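Local structure of capsule biosynthesis protein CapD proenzyme (Bacillus anthracis, 3G9K) at residues Gly19-Ser24 and Val37-Gly42; Pro28-Glu33 and Ser52-Val57; Ala44-Ile49 and Gly116-Gly121; Thr80-Arg85 and Met108-Asp113; Pro126-Ala131 and Thr181-Gln186. The protein cleaves the poly-gamma-D-glutamate capsule of the bacterium and, as a transpeptidase, forms an amide bond between capsule and meso-diaminopimelic acid of the peptidoglycan. All blocks are in the same frame, centred on the assembly; numbering follows the deposited sequence.

Interaction 1 (Gly19-Ser24 and Val37-Gly42)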
# COMPACT_ATOMS: atom_id res chain seq x y z
N GLY A 19 22.59 -14.27 9.47
CA GLY A 19 21.58 -13.20 9.40
C GLY A 19 20.50 -13.49 8.37
O GLY A 19 20.76 -14.06 7.30
N THR A 20 19.26 -13.11 8.69
CA THR A 20 18.15 -13.40 7.82
C THR A 20 17.41 -12.10 7.45
O THR A 20 17.29 -11.18 8.28
CB THR A 20 17.21 -14.45 8.47
OG1 THR A 20 16.42 -15.09 7.46
CG2 THR A 20 16.35 -13.84 9.51
N TYR A 21 16.94 -12.06 6.21
CA TYR A 21 16.23 -10.90 5.65
C TYR A 21 15.38 -11.28 4.43
O TYR A 21 15.56 -12.33 3.83
CB TYR A 21 17.23 -9.82 5.25
CG TYR A 21 18.32 -10.27 4.31
CD1 TYR A 21 19.57 -10.69 4.81
CD2 TYR A 21 18.13 -10.28 2.93
CE1 TYR A 21 20.59 -11.10 3.94
CE2 TYR A 21 19.13 -10.71 2.07
CZ TYR A 21 20.36 -11.10 2.59
OH TYR A 21 21.37 -11.53 1.74
N GLY A 22 14.45 -10.38 4.07
CA GLY A 22 13.42 -10.68 3.12
C GLY A 22 12.77 -9.39 2.62
O GLY A 22 12.76 -8.39 3.32
N VAL A 23 12.25 -9.47 1.40
CA VAL A 23 11.46 -8.42 0.76
C VAL A 23 10.24 -9.03 0.07
O VAL A 23 10.36 -10.04 -0.64
CB VAL A 23 12.29 -7.66 -0.32
CG1 VAL A 23 11.47 -6.50 -0.95
CG2 VAL A 23 13.62 -7.17 0.26
N SER A 24 9.08 -8.38 0.20
CA SER A 24 7.87 -8.80 -0.53
C SER A 24 7.31 -7.54 -1.17
O SER A 24 7.02 -6.59 -0.45
CB SER A 24 6.86 -9.46 0.40
OG SER A 24 5.65 -9.79 -0.28
N VAL A 37 20.33 -4.28 -1.26
CA VAL A 37 20.65 -3.47 -0.09
C VAL A 37 20.88 -4.32 1.15
O VAL A 37 21.81 -4.09 1.95
CB VAL A 37 19.52 -2.42 0.18
CG1 VAL A 37 19.68 -1.72 1.51
CG2 VAL A 37 19.49 -1.39 -0.96
N LEU A 38 20.01 -5.30 1.34
CA LEU A 38 20.04 -6.10 2.55
C LEU A 38 21.22 -7.06 2.50
O LEU A 38 21.89 -7.23 3.48
CB LEU A 38 18.71 -6.87 2.72
CG LEU A 38 17.48 -6.03 3.12
CD1 LEU A 38 16.15 -6.77 2.86
CD2 LEU A 38 17.56 -5.59 4.56
N LYS A 39 21.47 -7.67 1.35
CA LYS A 39 22.61 -8.57 1.16
C LYS A 39 23.93 -7.87 1.54
O LYS A 39 24.81 -8.48 2.15
CB LYS A 39 22.67 -9.04 -0.30
CG LYS A 39 23.78 -10.08 -0.60
CD LYS A 39 23.63 -10.70 -2.00
CE LYS A 39 24.71 -11.79 -2.27
NZ LYS A 39 24.31 -13.16 -1.83
N ASN A 40 24.03 -6.59 1.20
CA ASN A 40 25.22 -5.81 1.46
C ASN A 40 25.24 -5.19 2.84
O ASN A 40 26.06 -4.32 3.15
CB ASN A 40 25.38 -4.76 0.38
CG ASN A 40 25.66 -5.38 -0.97
OD1 ASN A 40 25.11 -4.97 -1.99
ND2 ASN A 40 26.53 -6.39 -0.98
N GLY A 41 24.34 -5.64 3.69
CA GLY A 41 24.39 -5.25 5.08
C GLY A 41 23.46 -4.13 5.50
O GLY A 41 23.45 -3.77 6.67
N GLY A 42 22.66 -3.62 4.57
CA GLY A 42 21.75 -2.53 4.87
C GLY A 42 20.57 -2.90 5.77
O GLY A 42 20.26 -4.09 5.96

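Interaction 2 (Pro28-Glu33 and Ser52-Val57)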
# COMPACT_ATOMS: atom_id res chain seq x y z
N PRO A 28 9.09 -7.38 -9.39
CA PRO A 28 10.34 -8.13 -9.20
C PRO A 28 11.63 -7.29 -9.15
O PRO A 28 12.59 -7.73 -8.56
CB PRO A 28 10.37 -9.10 -10.39
CG PRO A 28 9.51 -8.49 -11.39
CD PRO A 28 8.37 -7.88 -10.57
N LEU A 29 11.66 -6.11 -9.78
CA LEU A 29 12.85 -5.26 -9.71
C LEU A 29 12.98 -4.58 -8.34
O LEU A 29 14.07 -4.33 -7.87
CB LEU A 29 12.89 -4.23 -10.85
CG LEU A 29 13.06 -4.79 -12.28
CD1 LEU A 29 13.15 -3.65 -13.36
CD2 LEU A 29 14.30 -5.70 -12.32
N ALA A 30 11.84 -4.26 -7.72
CA ALA A 30 11.79 -3.73 -6.36
C ALA A 30 12.26 -4.79 -5.39
O ALA A 30 13.03 -4.48 -4.48
CB ALA A 30 10.37 -3.24 -5.99
N VAL A 31 11.78 -6.02 -5.58
CA VAL A 31 12.26 -7.15 -4.76
C VAL A 31 13.78 -7.25 -4.91
O VAL A 31 14.50 -7.25 -3.94
CB VAL A 31 11.60 -8.49 -5.10
CG1 VAL A 31 12.19 -9.67 -4.21
CG2 VAL A 31 10.05 -8.42 -4.98
N GLU A 32 14.26 -7.30 -6.14
CA GLU A 32 15.70 -7.40 -6.39
C GLU A 32 16.57 -6.31 -5.77
O GLU A 32 17.60 -6.60 -5.14
CB GLU A 32 15.91 -7.47 -7.89
CG GLU A 32 17.36 -7.66 -8.26
CD GLU A 32 17.57 -7.63 -9.74
OE1 GLU A 32 16.63 -7.91 -10.51
OE2 GLU A 32 18.72 -7.33 -10.15
N GLU A 33 16.20 -5.05 -5.98
CA GLU A 33 16.96 -3.95 -5.42
C GLU A 33 16.92 -3.89 -3.91
O GLU A 33 17.89 -3.48 -3.27
CB GLU A 33 16.50 -2.63 -6.02
CG GLU A 33 16.67 -2.55 -7.52
CD GLU A 33 18.15 -2.63 -7.96
OE1 GLU A 33 19.05 -2.30 -7.16
OE2 GLU A 33 18.38 -2.99 -9.14
N SER A 52 10.99 1.97 -2.30
CA SER A 52 9.92 2.98 -2.58
C SER A 52 10.22 3.77 -3.84
O SER A 52 9.38 3.91 -4.73
CB SER A 52 9.70 3.92 -1.44
OG SER A 52 9.19 3.22 -0.35
N TYR A 53 11.44 4.25 -3.94
CA TYR A 53 11.86 4.95 -5.16
C TYR A 53 11.87 4.09 -6.48
O TYR A 53 11.52 4.56 -7.56
CB TYR A 53 13.21 5.64 -4.91
CG TYR A 53 13.12 7.06 -4.38
CD1 TYR A 53 13.41 7.36 -3.07
CD2 TYR A 53 12.82 8.10 -5.24
CE1 TYR A 53 13.38 8.72 -2.60
CE2 TYR A 53 12.78 9.39 -4.80
CZ TYR A 53 13.06 9.70 -3.48
OH TYR A 53 12.98 11.01 -3.11
N VAL A 54 12.31 2.84 -6.41
CA VAL A 54 12.29 1.92 -7.56
C VAL A 54 10.85 1.68 -8.09
O VAL A 54 10.60 1.77 -9.29
CB VAL A 54 12.99 0.57 -7.19
CG1 VAL A 54 12.63 -0.52 -8.18
CG2 VAL A 54 14.52 0.81 -7.07
N LEU A 55 9.92 1.47 -7.17
CA LEU A 55 8.50 1.26 -7.43
C LEU A 55 7.94 2.50 -8.13
O LEU A 55 7.18 2.36 -9.10
CB LEU A 55 7.74 0.93 -6.15
CG LEU A 55 7.92 -0.51 -5.65
CD1 LEU A 55 7.31 -0.59 -4.27
CD2 LEU A 55 7.33 -1.54 -6.61
N GLY A 56 8.36 3.69 -7.71
CA GLY A 56 7.93 4.94 -8.37
C GLY A 56 8.38 5.01 -9.81
O GLY A 56 7.78 5.68 -10.68
N VAL A 57 9.47 4.31 -10.10
CA VAL A 57 9.97 4.29 -11.49
C VAL A 57 9.38 3.15 -12.32
O VAL A 57 8.91 3.35 -13.44
CB VAL A 57 11.52 4.21 -11.50
CG1 VAL A 57 12.01 3.98 -12.91
CG2 VAL A 57 12.13 5.49 -10.92

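Interaction 3 (Ala44-Ile49 and Gly116-Gly121)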
# COMPACT_ATOMS: atom_id res chain seq x y z
N ALA A 44 16.39 -2.46 7.25
CA ALA A 44 15.04 -2.51 6.62
C ALA A 44 14.65 -1.13 6.09
O ALA A 44 14.09 -1.03 5.00
CB ALA A 44 13.99 -3.03 7.61
N VAL A 45 14.98 -0.07 6.85
CA VAL A 45 14.63 1.32 6.46
C VAL A 45 15.36 1.72 5.19
O VAL A 45 14.74 2.17 4.23
CB VAL A 45 14.81 2.32 7.61
CG1 VAL A 45 14.60 3.80 7.19
CG2 VAL A 45 13.85 1.98 8.70
N ASP A 46 16.67 1.55 5.16
CA ASP A 46 17.41 1.82 3.91
C ASP A 46 16.88 1.09 2.67
O ASP A 46 16.71 1.68 1.58
CB ASP A 46 18.86 1.46 4.13
CG ASP A 46 19.57 2.45 5.04
OD1 ASP A 46 18.98 3.49 5.43
OD2 ASP A 46 20.74 2.20 5.34
N ALA A 47 16.64 -0.21 2.81
CA ALA A 47 16.01 -0.98 1.75
C ALA A 47 14.62 -0.45 1.37
O ALA A 47 14.25 -0.48 0.21
CB ALA A 47 15.92 -2.46 2.14
N ALA A 48 13.84 -0.01 2.35
CA ALA A 48 12.49 0.51 2.08
C ALA A 48 12.52 1.81 1.24
O ALA A 48 11.68 2.04 0.38
CB ALA A 48 11.75 0.77 3.43
N ILE A 49 13.54 2.63 1.46
CA ILE A 49 13.70 3.87 0.71
C ILE A 49 14.06 3.52 -0.72
O ILE A 49 13.51 4.09 -1.69
CB ILE A 49 14.79 4.79 1.32
CG1 ILE A 49 14.30 5.34 2.65
CG2 ILE A 49 15.18 5.87 0.31
CD1 ILE A 49 15.37 5.99 3.58
N GLY A 116 17.23 5.99 9.05
CA GLY A 116 18.14 5.35 8.14
C GLY A 116 19.60 5.32 8.51
O GLY A 116 20.01 5.78 9.55
N SER A 117 20.39 4.75 7.63
CA SER A 117 21.80 4.50 7.96
C SER A 117 22.75 4.98 6.88
O SER A 117 23.65 5.79 7.14
CB SER A 117 22.03 3.01 8.22
OG SER A 117 21.55 2.69 9.50
N LEU A 118 22.56 4.49 5.68
CA LEU A 118 23.42 4.87 4.56
C LEU A 118 23.03 6.29 4.10
O LEU A 118 21.93 6.76 4.37
CB LEU A 118 23.27 3.86 3.44
CG LEU A 118 23.82 2.44 3.71
CD1 LEU A 118 23.31 1.37 2.72
CD2 LEU A 118 25.34 2.48 3.68
N PRO A 119 23.96 7.02 3.45
CA PRO A 119 23.59 8.32 2.88
C PRO A 119 22.53 8.20 1.79
O PRO A 119 22.48 7.19 1.07
CB PRO A 119 24.89 8.82 2.25
CG PRO A 119 25.71 7.61 2.07
CD PRO A 119 25.37 6.69 3.19
N MSE A 120 21.73 9.25 1.69
CA MSE A 120 20.60 9.26 0.77
C MSE A 120 21.00 9.04 -0.68
O MSE A 120 20.36 8.27 -1.40
CB MSE A 120 19.81 10.56 0.92
CG MSE A 120 18.50 10.54 0.21
SE MSE A 120 17.45 9.07 0.92
CE MSE A 120 15.99 10.11 1.57
N GLY A 121 22.07 9.68 -1.11
CA GLY A 121 22.45 9.61 -2.49
C GLY A 121 22.50 8.20 -3.01
O GLY A 121 21.99 7.89 -4.05

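Interaction 4 (Thr80-Arg85 and Met108-Asp113)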
# COMPACT_ATOMS: atom_id res chain seq x y z
N THR A 80 7.06 2.97 15.13
CA THR A 80 6.88 4.29 14.53
C THR A 80 5.99 4.19 13.31
O THR A 80 6.08 3.22 12.55
CB THR A 80 8.21 4.90 14.03
OG1 THR A 80 9.26 4.73 15.01
CG2 THR A 80 8.03 6.38 13.73
N PHE A 81 5.17 5.20 13.10
CA PHE A 81 4.42 5.35 11.87
C PHE A 81 4.76 6.71 11.23
O PHE A 81 4.59 7.74 11.87
CB PHE A 81 2.91 5.25 12.08
CG PHE A 81 2.16 5.28 10.78
CD1 PHE A 81 2.03 4.12 10.04
CD2 PHE A 81 1.67 6.45 10.27
CE1 PHE A 81 1.39 4.14 8.80
CE2 PHE A 81 1.02 6.46 9.03
CZ PHE A 81 0.88 5.29 8.32
N ILE A 82 5.28 6.72 10.01
CA ILE A 82 5.50 7.99 9.33
C ILE A 82 4.41 8.24 8.26
O ILE A 82 4.23 7.46 7.33
CB ILE A 82 6.88 8.09 8.71
CG1 ILE A 82 7.95 7.57 9.67
CG2 ILE A 82 7.13 9.53 8.25
CD1 ILE A 82 7.84 8.19 11.04
N ASP A 83 3.68 9.34 8.43
CA ASP A 83 2.61 9.77 7.56
C ASP A 83 3.15 10.80 6.55
O ASP A 83 3.39 11.96 6.91
CB ASP A 83 1.48 10.38 8.41
CG ASP A 83 0.28 10.83 7.56
OD1 ASP A 83 0.41 10.99 6.33
OD2 ASP A 83 -0.84 10.97 8.11
N TYR A 84 3.31 10.39 5.29
CA TYR A 84 3.70 11.30 4.22
C TYR A 84 2.63 11.35 3.10
O TYR A 84 2.90 11.45 1.91
CB TYR A 84 5.11 10.97 3.69
CG TYR A 84 5.33 9.47 3.41
CD1 TYR A 84 5.20 8.95 2.15
CD2 TYR A 84 5.66 8.60 4.43
CE1 TYR A 84 5.38 7.61 1.91
CE2 TYR A 84 5.83 7.27 4.21
CZ TYR A 84 5.71 6.77 2.94
OH TYR A 84 5.88 5.42 2.74
N ARG A 85 1.38 11.35 3.55
CA ARG A 85 0.27 11.51 2.70
C ARG A 85 0.23 12.96 2.22
O ARG A 85 0.66 13.87 2.96
CB ARG A 85 -0.98 11.15 3.50
CG ARG A 85 -2.22 11.05 2.69
CD ARG A 85 -3.27 10.19 3.42
NE ARG A 85 -4.55 10.24 2.73
CZ ARG A 85 -4.80 9.61 1.58
NH1 ARG A 85 -3.87 8.89 0.96
NH2 ARG A 85 -6.01 9.71 1.05
N MSE A 108 10.45 10.17 2.51
CA MSE A 108 11.67 9.39 2.37
C MSE A 108 12.86 10.11 3.00
O MSE A 108 13.68 9.48 3.69
CB MSE A 108 11.96 9.08 0.89
CG MSE A 108 10.92 8.19 0.20
SE MSE A 108 10.60 6.50 1.12
CE MSE A 108 8.74 6.62 1.53
N GLU A 109 12.96 11.44 2.81
CA GLU A 109 14.06 12.17 3.43
C GLU A 109 13.97 12.18 4.95
O GLU A 109 14.99 12.01 5.62
CB GLU A 109 14.16 13.61 2.94
CG GLU A 109 15.34 14.37 3.58
CD GLU A 109 15.64 15.63 2.83
OE1 GLU A 109 16.18 15.54 1.71
OE2 GLU A 109 15.30 16.69 3.34
N TYR A 110 12.78 12.41 5.49
CA TYR A 110 12.52 12.35 6.93
C TYR A 110 12.83 10.98 7.55
O TYR A 110 13.45 10.86 8.60
CB TYR A 110 11.07 12.70 7.25
CG TYR A 110 10.80 12.76 8.74
CD1 TYR A 110 10.64 11.59 9.49
CD2 TYR A 110 10.75 13.99 9.42
CE1 TYR A 110 10.45 11.64 10.85
CE2 TYR A 110 10.54 14.05 10.79
CZ TYR A 110 10.40 12.88 11.49
OH TYR A 110 10.21 12.92 12.85
N ILE A 111 12.37 9.94 6.87
CA ILE A 111 12.65 8.56 7.24
C ILE A 111 14.13 8.30 7.22
O ILE A 111 14.68 7.76 8.15
CB ILE A 111 11.92 7.58 6.27
CG1 ILE A 111 10.41 7.67 6.57
CG2 ILE A 111 12.49 6.11 6.41
CD1 ILE A 111 9.42 7.04 5.50
N HIS A 112 14.80 8.68 6.13
CA HIS A 112 16.23 8.52 6.10
C HIS A 112 16.96 9.21 7.27
O HIS A 112 17.82 8.59 7.92
CB HIS A 112 16.81 9.08 4.80
CG HIS A 112 18.30 9.15 4.83
ND1 HIS A 112 18.97 10.24 5.35
CD2 HIS A 112 19.24 8.24 4.51
CE1 HIS A 112 20.27 10.00 5.32
NE2 HIS A 112 20.46 8.79 4.83
N ASP A 113 16.65 10.48 7.50
CA ASP A 113 17.41 11.28 8.47
C ASP A 113 17.17 10.84 9.90
O ASP A 113 18.00 11.07 10.79
CB ASP A 113 17.02 12.74 8.34
CG ASP A 113 17.53 13.36 7.06
OD1 ASP A 113 18.25 12.71 6.26
OD2 ASP A 113 17.19 14.53 6.85

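Interaction 5 (Pro126-Ala131 and Thr181-Gln186)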
# COMPACT_ATOMS: atom_id res chain seq x y z
N PRO A 126 19.70 3.28 -7.43
CA PRO A 126 19.05 2.25 -8.26
C PRO A 126 17.83 2.73 -9.08
O PRO A 126 17.68 2.38 -10.24
CB PRO A 126 18.67 1.19 -7.24
CG PRO A 126 19.67 1.36 -6.15
CD PRO A 126 19.80 2.87 -6.04
N ALA A 127 16.96 3.52 -8.44
CA ALA A 127 15.82 4.10 -9.14
C ALA A 127 16.28 4.95 -10.32
O ALA A 127 15.73 4.82 -11.40
CB ALA A 127 15.00 4.93 -8.20
N ILE A 128 17.28 5.80 -10.10
CA ILE A 128 17.83 6.67 -11.11
C ILE A 128 18.31 5.85 -12.30
O ILE A 128 18.07 6.25 -13.42
CB ILE A 128 18.96 7.57 -10.54
CG1 ILE A 128 18.42 8.65 -9.59
CG2 ILE A 128 19.75 8.22 -11.65
CD1 ILE A 128 19.53 9.35 -8.78
N ASN A 129 18.94 4.70 -12.06
CA ASN A 129 19.45 3.84 -13.14
C ASN A 129 18.33 3.29 -14.04
O ASN A 129 18.43 3.29 -15.27
CB ASN A 129 20.25 2.66 -12.55
CG ASN A 129 21.59 3.07 -11.90
OD1 ASN A 129 22.17 2.29 -11.12
ND2 ASN A 129 22.08 4.27 -12.22
N TYR A 130 17.24 2.84 -13.42
CA TYR A 130 16.05 2.39 -14.16
C TYR A 130 15.36 3.52 -14.91
O TYR A 130 14.89 3.30 -16.02
CB TYR A 130 15.04 1.67 -13.25
CG TYR A 130 15.50 0.34 -12.70
CD1 TYR A 130 15.88 -0.71 -13.56
CD2 TYR A 130 15.51 0.09 -11.34
CE1 TYR A 130 16.31 -1.93 -13.06
CE2 TYR A 130 15.92 -1.11 -10.84
CZ TYR A 130 16.33 -2.13 -11.70
OH TYR A 130 16.75 -3.34 -11.17
N ALA A 131 15.36 4.73 -14.35
CA ALA A 131 14.84 5.91 -15.07
C ALA A 131 15.71 6.21 -16.31
O ALA A 131 15.21 6.36 -17.40
CB ALA A 131 14.80 7.13 -14.16
N THR A 181 14.85 14.72 -12.70
CA THR A 181 14.25 15.10 -11.44
C THR A 181 14.88 14.35 -10.28
O THR A 181 15.21 14.94 -9.25
CB THR A 181 12.70 14.90 -11.45
OG1 THR A 181 12.14 15.66 -12.53
CG2 THR A 181 12.00 15.30 -10.06
N LEU A 182 15.00 13.03 -10.44
CA LEU A 182 15.57 12.20 -9.38
C LEU A 182 17.06 12.61 -9.11
O LEU A 182 17.49 12.66 -7.97
CB LEU A 182 15.46 10.72 -9.74
CG LEU A 182 14.06 10.11 -9.83
CD1 LEU A 182 14.11 8.65 -10.19
CD2 LEU A 182 13.25 10.26 -8.48
N LYS A 183 17.82 12.90 -10.15
CA LYS A 183 19.19 13.37 -9.95
C LYS A 183 19.23 14.70 -9.21
O LYS A 183 20.10 14.92 -8.36
CB LYS A 183 19.92 13.44 -11.31
CG LYS A 183 20.29 12.06 -11.81
CD LYS A 183 20.71 12.06 -13.28
CE LYS A 183 21.59 10.90 -13.58
NZ LYS A 183 22.29 11.09 -14.90
N LYS A 184 18.24 15.58 -9.44
CA LYS A 184 18.16 16.87 -8.72
C LYS A 184 17.89 16.65 -7.24
O LYS A 184 18.47 17.30 -6.39
CB LYS A 184 17.06 17.78 -9.31
CG LYS A 184 17.27 19.28 -8.99
CD LYS A 184 16.30 20.13 -9.81
CE LYS A 184 16.62 21.62 -9.81
NZ LYS A 184 16.47 22.32 -8.54
N ILE A 185 16.97 15.75 -6.96
CA ILE A 185 16.68 15.36 -5.58
C ILE A 185 17.94 14.69 -4.96
O ILE A 185 18.26 14.91 -3.78
CB ILE A 185 15.49 14.38 -5.55
CG1 ILE A 185 14.18 15.08 -5.92
CG2 ILE A 185 15.37 13.68 -4.20
CD1 ILE A 185 13.04 14.13 -6.22
N GLN A 186 18.63 13.87 -5.74
CA GLN A 186 19.86 13.18 -5.27
C GLN A 186 20.91 14.23 -4.85
O GLN A 186 21.55 14.08 -3.81
CB GLN A 186 20.40 12.25 -6.33
CG GLN A 186 21.69 11.50 -5.92
CD GLN A 186 22.15 10.65 -7.05
OE1 GLN A 186 22.36 11.15 -8.14
NE2 GLN A 186 22.27 9.34 -6.81

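Interaction 1 (Gly19-Ser24 and Val37-Gly42)
Leu38, near the end of helix 28-39, offers a clear case of an aliphatic group lying over a tyrosine. Its CB stands 3.9 Å from the centroid of the Tyr21 ring, 30° off the ring normal, which makes a CH-pi contact over one face. The carbonyl carbon of Leu38 sits above the centre of that face as well, so the backbone shares in covering it. The two side chains lie alongside each other with opposite sense. CD1 of Leu38 reaches the strand, packing at 3.6 Å on CG2 of Val23 and lying 3.8 Å from Gly22 O. CB of Tyr21 points toward the helix, and the first torsion (chi1 55°) sets CG between the backbone N and carbonyl carbon.

At Lys39 the phenol tip takes over: Tyr21 OH lies 3.3 Å from Lys39 CA, while the rest of the lysine chain runs off from the tyrosine. The helix then stops in a Schellman motif. Gly41, at positive phi, is its C-prime residue, with Gly42 N bonded to Val37 O and Gly41 N to Leu38 O.

Arg9 of the partner chain donates to Leu38 O and packs on Tyr21, and Gly22 to Ser24 pair antiparallel with a strand of that chain. Between the two segments themselves there is no hydrogen bond; apolar and CH-pi contact joins them, and backbone polarity serves the strand pairing and the helix end.

Interaction 2 (Pro28-Glu33 and Ser52-Val57)
Val54 and Leu55 present three methyl groups to helix 28-33, and their torsions decide which goes where. In Val54 a chi1 of 163° puts CG1 anti to the backbone N and CG2 anti to the carbonyl carbon, splitting the two branches between different partners. In Leu55 CG is anti to the carbonyl carbon (chi1 -77°), and the branch that ends in CD2 closes on Ala30.

CG1 of Val54 rests against backbone as much as side chain: it is 3.8 Å from Ala30 CA and 4.1 Å from the carbonyl carbon of Leu29. CD2 of Leu55 comes to 3.5 Å from Ala30 CB, closer than Val54 CG1, which is 4.2 Å from that methyl. The small side chain of Ala30 is thus met from both residues, and its CA lies 5.8 Å from the CA of Val54. One turn on, CG2 of Val54 touches the aliphatic part of Glu33, 4.0 Å from its CG, the two side chains crossing at about a right angle. The glutamate bends at chi2 and carries its carboxylate off, where OE2 makes a weak hydrogen bond to Tyr130 OH. Leu55 also packs on Phe4 of the partner chain.

The segment axes approach to 8.9 Å and run nearly antiparallel, at 156°. Helix 28-39 and helix 44-58 follow each other in the chain with only a short connection, an arrangement that makes them an alpha-alpha hairpin, packed here through an alanine and branched aliphatic side chains.

Interaction 3 (Ala44-Ile49 and Gly116-Gly121)
Asp46 grips the loop ahead of helix 120-133 with both carboxylate oxygens, and this is the tight part of the contact. OD1 accepts from Ser117 N at 2.9 Å, nearly straight (159°), on its syn lone pair; OD2 accepts from Leu118 N, also at 2.9 Å and on the syn side, though the donor stands 28° out of the carboxylate plane. Two successive backbone N-H groups thus share one carboxylate, which fixes its rotation and would be expected to stabilise its negative charge. CB of Asp46 points toward the loop, and chi1 of -72° sets CG beside the backbone N. Carbon fills in close by: Gly116 CA lies 3.4 Å from OD1 of Asp46, and Ser117 CB and the Leu118 side chain crowd round OD2. Val45 flanks this grip more loosely, its CG1 3.9 Å from Gly116 N.

The other end is looser and apolar. Ile49 and Met120, a selenomethionine, cross at about a right angle, with CG2 of Ile49 at 4.0 Å from SE. Toward the solvent side, Ser117 is exposed and Leu118 partly so.

The loop is held from a second direction, since Leu118 O accepts a hydrogen bond from His112 NE2 of helix 104-115. Leu123 of helix 120-133 packs on Asp46, Ile49 and Leu118, while Val45 reaches Ile73 of strand 68-74. Helix 44-58 accordingly lies between helix 28-39, which meets it at Ala47, and the helices and sheet on this side.

Interaction 4 (Thr80-Arg85 and Met108-Asp113)
Ile82, on strand 79-83, and Tyr84, just beyond it, both point toward helix 104-115 but meet it at different angles. The Tyr84 and Met108 side chains cross at a slant: CE of this selenomethionine is 3.3 Å from both CZ and OH of Tyr84, a close approach reached through bends at chi2 and chi3. The Tyr84 and Ile111 side chains cross nearly perpendicularly, with CE2 of Tyr84 3.8 Å from CD1 of Ile111. Ile82 and Ile111, by contrast, run past one another in opposing senses, CG1 to CG1 at 4.0 Å. Tyr110 closes this end more loosely, its CD1 at 4.3 Å from CG2 of Ile82.

No hydrogen bond crosses the contact. The Tyr84 hydroxyl, beside the Met108 methyl, is hydrogen-bonded to Asn18 of the partner chain, with a weak bond to Ser16 of that chain. An Asx turn, Arg85 N to Asp83 OD1, follows the strand, and Asp83 makes salt bridges to Arg221 and to Arg55 of the partner chain.

Strand 79-83 pairs antiparallel with strands 68-74 and 219-228, and the helix packs on this sheet, where Met71 and Val220 extend the apolar surface; helix 44-58 meets it through Ser52, Tyr53 and Val45.

Interaction 5 (Pro126-Ala131 and Thr181-Gln186)
Ile128 has much the largest buried surface here, and it uses CG1, CG2 and CD1 on different residues of helix 181-186. CG1 lies 3.6 Å from Leu182 CB, the two side chains lying side by side and pointing opposite ways. CG2, anti to the backbone N, packs on the extended chain of Lys183, 3.8 Å from its CE. CD1 reaches furthest and meets the amide end of Gln186, standing 3.4 Å from CD, OE1 and NE2 alike. Ile128 crosses both Lys183 and Gln186 obliquely.

Leu182 answers in the other direction. With chi2 at 180° extending CD1 away from CA, that methyl touches two alanines one turn apart, at 4.3 Å from the CB of Ala127 and of Ala131. The CA atoms of Ile128 and Leu182 are 6.2 Å apart, the nearest pair across the contact.

This is an antiparallel helix pair: the segment axes make an angle of 157° and come within 9.8 Å of each other. Both lie in this chain, the N-terminal of the two chains made from the CapD precursor, a member of the gamma-glutamyltransferase family of the Ntn clan. Their inner face continues into helix 44-58, where Tyr53 touches Ala127 and Ile185 and Val57 touches Leu182.

At the polar margin, Lys183 lies with its aliphatic chain on Ile128 while NZ forms a salt bridge to Glu132. The Gln186 amide is likewise tied down, NE2 donating to Gln125 OE1 and Gly121 O, which holds the group against the Ile128 methyl.

From the N terminus, interaction 1 closes the first loop, bringing the segment 19-24, with the start of strand 22-25, against the end of helix 28-39. Interaction 2 opens inside that loop and crosses it, folding helix 44-58 back on helix 28-39. Interaction 3 in turn crosses interaction 2 and closes a long loop from helix 44-58 to the start of helix 120-133. Nested within it, interaction 4 ties helix 104-115 to the sheet, and it touches interaction 3 through Val45 and Ile111. Interaction 5 follows in series, packing helix 120-133 against helix 176-188. Interactions 2 and 5 also touch, at Glu33 and Tyr130, linking helix 28-39 to helix 120-133.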